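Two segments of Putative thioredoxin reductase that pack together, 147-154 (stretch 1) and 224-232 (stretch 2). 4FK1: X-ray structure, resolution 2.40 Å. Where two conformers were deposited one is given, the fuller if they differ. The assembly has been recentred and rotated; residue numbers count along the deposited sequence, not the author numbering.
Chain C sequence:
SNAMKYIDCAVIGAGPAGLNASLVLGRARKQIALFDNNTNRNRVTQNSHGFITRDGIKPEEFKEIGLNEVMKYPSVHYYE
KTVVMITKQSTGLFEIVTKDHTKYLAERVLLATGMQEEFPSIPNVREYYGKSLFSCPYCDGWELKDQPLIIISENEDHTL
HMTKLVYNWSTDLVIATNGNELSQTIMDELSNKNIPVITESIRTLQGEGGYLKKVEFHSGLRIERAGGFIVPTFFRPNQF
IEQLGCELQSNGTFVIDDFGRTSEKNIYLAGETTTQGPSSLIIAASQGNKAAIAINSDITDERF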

# COMPACT_ATOMS: atom_id res chain seq x y z
N GLN C 147 6.67 -12.17 26.75
CA GLN C 147 5.87 -13.25 27.30
C GLN C 147 6.50 -14.64 27.05
O GLN C 147 7.43 -14.78 26.27
N PRO C 148 6.00 -15.67 27.76
CA PRO C 148 6.36 -17.07 27.43
C PRO C 148 5.59 -17.65 26.23
O PRO C 148 4.41 -17.99 26.31
N LEU C 149 6.30 -17.80 25.11
CA LEU C 149 5.66 -18.07 23.84
C LEU C 149 6.11 -19.38 23.25
O LEU C 149 7.25 -19.79 23.42
N ILE C 150 5.21 -20.01 22.51
CA ILE C 150 5.53 -21.23 21.80
C ILE C 150 5.47 -20.94 20.29
O ILE C 150 4.65 -20.13 19.82
N ILE C 151 6.36 -21.56 19.54
CA ILE C 151 6.25 -21.49 18.09
C ILE C 151 5.98 -22.89 17.60
O ILE C 151 6.80 -23.79 17.79
N ILE C 152 4.82 -23.08 17.00
CA ILE C 152 4.46 -24.36 16.40
C ILE C 152 4.74 -24.36 14.92
O ILE C 152 4.12 -23.60 14.17
N SER C 153 5.68 -25.21 14.50
CA SER C 153 6.13 -25.25 13.10
C SER C 153 6.49 -26.67 12.68
O SER C 153 7.49 -27.23 13.14
N GLU C 154 5.68 -27.26 11.81
CA GLU C 154 5.88 -28.65 11.42
C GLU C 154 6.94 -28.79 10.33
O GLU C 154 7.74 -29.72 10.36
N GLU C 224 3.67 -24.71 30.55
CA GLU C 224 2.94 -23.45 30.55
C GLU C 224 3.47 -22.60 29.43
O GLU C 224 4.69 -22.46 29.26
N ARG C 225 2.54 -22.05 28.64
CA ARG C 225 2.81 -21.11 27.55
C ARG C 225 1.63 -20.15 27.47
O ARG C 225 0.48 -20.56 27.69
N ALA C 226 1.89 -18.88 27.15
CA ALA C 226 0.83 -17.87 27.20
C ALA C 226 0.25 -17.59 25.82
O ALA C 226 -0.81 -16.98 25.68
N GLY C 227 0.94 -18.03 24.79
CA GLY C 227 0.51 -17.73 23.46
C GLY C 227 1.67 -18.00 22.55
O GLY C 227 2.65 -18.62 22.97
N GLY C 228 1.56 -17.54 21.31
CA GLY C 228 2.61 -17.79 20.37
C GLY C 228 2.23 -17.68 18.92
O GLY C 228 1.30 -16.97 18.54
N PHE C 229 2.99 -18.40 18.10
CA PHE C 229 2.86 -18.33 16.66
C PHE C 229 2.77 -19.69 16.01
O PHE C 229 3.43 -20.64 16.43
N ILE C 230 1.91 -19.80 15.01
CA ILE C 230 1.86 -20.99 14.18
C ILE C 230 2.30 -20.59 12.77
O ILE C 230 2.26 -19.42 12.41
N VAL C 231 2.73 -21.57 11.99
CA VAL C 231 3.06 -21.34 10.60
C VAL C 231 2.01 -21.99 9.72
O VAL C 231 2.12 -23.16 9.38
N PRO C 232 0.96 -21.24 9.35
CA PRO C 232 -0.12 -21.85 8.58
C PRO C 232 0.23 -22.03 7.10
O PRO C 232 1.19 -21.43 6.61

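Two strands, one running through I150 to I152 and the other through G228 to I230, lie side by side and parallel, so most side chains leave the sheet above or below it, and direct side-chain contacts across the strands are few. The backbone ladder sets the spacing: I150 N donates to G227 O (2.9 Å), F229 N to I150 O (3.0 Å) and I152 N to F229 O (2.9 Å).

L149, I151 and F229 share one face. L149 is m,t, an extended form that brings its CD1 to 4.4 Å from F229 CE2, at the edge of the ring rather than over it. F229, with chi1 m and chi2 near -87°, supplies a broad aromatic surface in this buried layer. I151 is also m,t. On the other face, I150 (t,t) and I152 (m,t) lie with I230, whose chi1 is p; I152 CD1 approaches I230 CG2 to 3.9 Å, while the end of the I230 side chain leads away. Beta-branched residues suit such extended backbones.

The two glycines answer to backbone geometry. Both have phi/psi values at which a CB would jam against the preceding carbonyl oxygen, and at G228 it would also fall 1.9 Å from I150 O.

R225 begins sideways, but its m,m start and chi3 of 95° fold the long chain back toward the first strand. Its NE donates to its neighbour's carbonyl, E224 O (2.8 Å), and its NH1 to L149 O (2.9 Å), at the guanidinium edge. P148 CB covers one face of the group, 3.5 Å from R225 NH2, and the aliphatic R225 CD rests 3.8 Å from I150 CB. Nearby, P148 CG meets A226 CB at 4.1 Å, a small side chain pointing toward the ring. At the far end V231, chi1 t, points toward stretch 1 and sets its CG2 3.8 Å from S153 CB; S153 OG finds its hydrogen bond elsewhere in the structure.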

# COMPACT_ATOMS: atom_id res chain seq x y z
CB GLN C 147 4.45 -13.20 26.73
CG GLN C 147 3.67 -11.98 27.18
CD GLN C 147 3.69 -11.81 28.68
OE1 GLN C 147 3.16 -12.64 29.42
NE2 GLN C 147 4.32 -10.73 29.14
CB PRO C 148 6.03 -17.83 28.72
CG PRO C 148 5.11 -16.94 29.48
CD PRO C 148 5.46 -15.54 29.13
CB LEU C 149 5.99 -16.96 22.82
CG LEU C 149 5.75 -15.49 23.16
CD1 LEU C 149 6.15 -14.60 21.98
CD2 LEU C 149 4.30 -15.26 23.55
CB ILE C 150 4.53 -22.33 22.17
CG1 ILE C 150 4.89 -23.67 21.51
CG2 ILE C 150 3.11 -21.89 21.82
CD1 ILE C 150 4.00 -24.79 21.89
CB ILE C 151 7.55 -21.01 17.47
CG1 ILE C 151 7.79 -19.56 17.88
CG2 ILE C 151 7.48 -21.14 15.95
CD1 ILE C 151 9.11 -19.05 17.42
CB ILE C 152 2.98 -24.64 16.62
CG1 ILE C 152 2.67 -24.59 18.11
CG2 ILE C 152 2.58 -25.97 15.98
CD1 ILE C 152 1.21 -24.33 18.44
CB SER C 153 7.35 -24.35 12.91
OG SER C 153 7.86 -24.43 11.58
CB GLU C 154 4.57 -29.28 10.97
CG GLU C 154 3.49 -29.35 12.05
CD GLU C 154 2.14 -29.76 11.47
OE1 GLU C 154 1.23 -30.14 12.23
OE2 GLU C 154 1.98 -29.70 10.24
CB GLU C 224 3.10 -22.73 31.89
CG GLU C 224 2.36 -23.38 33.04
CD GLU C 224 2.88 -22.93 34.40
OE1 GLU C 224 3.66 -21.97 34.45
OE2 GLU C 224 2.51 -23.55 35.41
CB ARG C 225 2.95 -21.84 26.21
CG ARG C 225 4.24 -22.62 26.00
CD ARG C 225 5.45 -21.70 25.79
NE ARG C 225 6.14 -21.48 27.05
CZ ARG C 225 7.33 -20.89 27.17
NH1 ARG C 225 7.96 -20.46 26.10
NH2 ARG C 225 7.89 -20.75 28.37
CB ALA C 226 1.35 -16.56 27.85
CB PHE C 229 4.02 -17.52 16.09
CG PHE C 229 3.94 -16.08 16.45
CD1 PHE C 229 3.22 -15.20 15.64
CD2 PHE C 229 4.52 -15.61 17.61
CE1 PHE C 229 3.12 -13.86 15.98
CE2 PHE C 229 4.43 -14.28 17.97
CZ PHE C 229 3.73 -13.39 17.15
CB ILE C 230 0.45 -21.60 14.11
CG1 ILE C 230 -0.56 -20.54 13.70
CG2 ILE C 230 0.04 -22.20 15.44
CD1 ILE C 230 -1.90 -21.12 13.38
CB VAL C 231 4.44 -21.90 10.25
CG1 VAL C 231 4.84 -21.43 8.84
CG2 VAL C 231 5.46 -21.47 11.29
CB PRO C 232 -1.28 -20.87 8.75
CG PRO C 232 -0.62 -19.56 8.98
CD PRO C 232 0.69 -19.83 9.67